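2-C-methyl-D-erythritol 4-phosphate cytidylyltransferase (Neisseria gonorrhoeae, PDB 1VGW) probably catalyses the formation of 4-diphosphocytidyl-2-C-methyl-D-erythritol from CTP and 2-C-methyl-D-erythritol 4-phosphate, a step of isoprenoid biosynthesis by the DXP pathway. Local coordinates at residues 92-96 and 174-178. Residue numbers count along the deposited sequence, not the author numbering.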
loop_
_atom_site.group_PDB
_atom_site.type_symbol
_atom_site.label_atom_id
_atom_site.label_comp_id
_atom_site.label_asym_id
_atom_site.label_seq_id
_atom_site.Cartn_x
_atom_site.Cartn_y
_atom_site.Cartn_z
ATOM N N VAL B 92 -9.880 12.740 24.164
ATOM C CA VAL B 92 -9.387 11.908 25.276
ATOM C C VAL B 92 -9.541 12.646 26.602
ATOM O O VAL B 92 -10.079 12.052 27.548
ATOM C CB VAL B 92 -7.920 11.500 25.079
ATOM C CG1 VAL B 92 -7.401 10.714 26.296
ATOM C CG2 VAL B 92 -7.723 10.680 23.811
ATOM N N ALA B 93 -9.168 13.914 26.706
ATOM C CA ALA B 93 -9.317 14.649 27.960
ATOM C C ALA B 93 -10.762 14.724 28.416
ATOM O O ALA B 93 -11.105 14.593 29.603
ATOM C CB ALA B 93 -8.776 16.066 27.858
ATOM N N LYS B 94 -11.648 15.078 27.478
ATOM C CA LYS B 94 -13.069 15.164 27.793
ATOM C C LYS B 94 -13.629 13.806 28.160
ATOM O O LYS B 94 -14.410 13.742 29.121
ATOM C CB LYS B 94 -13.818 15.876 26.664
ATOM C CG LYS B 94 -15.285 16.082 26.877
ATOM C CD LYS B 94 -15.888 17.259 26.109
ATOM C CE LYS B 94 -17.398 17.019 25.966
ATOM N NZ LYS B 94 -18.171 18.253 25.708
ATOM N N LEU B 95 -13.200 12.690 27.569
ATOM C CA LEU B 95 -13.733 11.374 27.981
ATOM C C LEU B 95 -13.435 11.079 29.466
ATOM O O LEU B 95 -14.192 10.369 30.159
ATOM C CB LEU B 95 -13.211 10.264 27.085
ATOM C CG LEU B 95 -13.872 9.956 25.762
ATOM C CD1 LEU B 95 -12.961 9.141 24.827
ATOM C CD2 LEU B 95 -15.171 9.166 25.913
ATOM N N LEU B 96 -12.266 11.486 29.952
ATOM C CA LEU B 96 -11.837 11.286 31.318
ATOM C C LEU B 96 -12.536 12.302 32.235
ATOM O O LEU B 96 -13.247 11.957 33.164
ATOM C CB LEU B 96 -10.350 11.497 31.447
ATOM C CG LEU B 96 -9.304 10.433 31.404
ATOM C CD1 LEU B 96 -9.738 9.013 31.600
ATOM C CD2 LEU B 96 -8.361 10.592 30.237
ATOM N N ALA B 174 -6.810 4.871 28.295
ATOM C CA ALA B 174 -7.064 6.311 28.372
ATOM C C ALA B 174 -6.043 7.067 29.133
ATOM O O ALA B 174 -5.580 8.143 28.700
ATOM C CB ALA B 174 -8.487 6.484 28.929
ATOM N N GLY B 175 -5.615 6.573 30.325
ATOM C CA GLY B 175 -4.608 7.275 31.124
ATOM C C GLY B 175 -3.231 7.239 30.479
ATOM O O GLY B 175 -2.550 8.296 30.459
ATOM N N LEU B 176 -2.787 6.143 29.900
ATOM C CA LEU B 176 -1.516 6.101 29.170
ATOM C C LEU B 176 -1.507 7.036 27.950
ATOM O O LEU B 176 -0.529 7.759 27.680
ATOM C CB LEU B 176 -1.284 4.651 28.684
ATOM C CG LEU B 176 -0.066 4.421 27.817
ATOM C CD1 LEU B 176 1.231 4.777 28.538
ATOM C CD2 LEU B 176 -0.013 2.961 27.341
ATOM N N LEU B 177 -2.624 7.079 27.191
ATOM C CA LEU B 177 -2.758 7.976 26.012
ATOM C C LEU B 177 -2.814 9.425 26.439
ATOM O O LEU B 177 -2.095 10.314 25.942
ATOM C CB LEU B 177 -4.042 7.582 25.244
ATOM C CG LEU B 177 -4.255 8.119 23.833
ATOM C CD1 LEU B 177 -3.049 7.880 22.930
ATOM C CD2 LEU B 177 -5.505 7.466 23.195
ATOM N N HIS B 178 -3.647 9.777 27.425
ATOM C CA HIS B 178 -3.640 11.175 27.911
ATOM C C HIS B 178 -2.219 11.597 28.322
ATOM O O HIS B 178 -1.701 12.680 28.033
ATOM C CB HIS B 178 -4.561 11.257 29.116
ATOM C CG HIS B 178 -4.740 12.603 29.694
ATOM N ND1 HIS B 178 -5.263 13.668 29.002
ATOM C CD2 HIS B 178 -4.486 13.069 30.966
ATOM C CE1 HIS B 178 -5.307 14.731 29.786
ATOM N NE2 HIS B 178 -4.835 14.417 30.972
#
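Val92 lays its isopropyl group against the first turn of the helix 174-180: CG1 lies 4.0 Å from both Ala174 O and His178 N, the two ends of the 2.8 Å backbone hydrogen bond that closes this turn, while Val92 CG2 meets Leu177 CD2 at 4.0 Å. One turn after Val92 in helix 84-98, Leu96 extends the patch, with CD1 3.9 Å from Ala174 CB and CD2 4.0 Å from His178 CB. The imidazole of His178, the exposed member of the contact, lies over the helix 84-98, its CE1 4.2 Å from Ala93 CB. The axes of the two short segments run at 139° to one another, nearer antiparallel than perpendicular, and approach to 10.1 Å. The nearest CA atoms, those of Val92 and His178, are 6.4 Å apart. Both helices cover one face of the central mixed sheet of this GT-A-type nucleotidyltransferase fold. Beneath them, Leu95, Ala174 and Leu177 all rest on Ile107 of the strand 106-109, and Val92 touches Leu10 of the strand 7-12, so the contact joins two neighbouring helices through side chains that also touch the sheet, away from the residues predicted to stabilise the transition state or position MEP. Between the segments there is neither a hydrogen bond nor a salt bridge; van der Waals contact, mostly aliphatic, with the His178 imidazole at the exposed side, holds two helices far apart in sequence side by side without directed polar bonds.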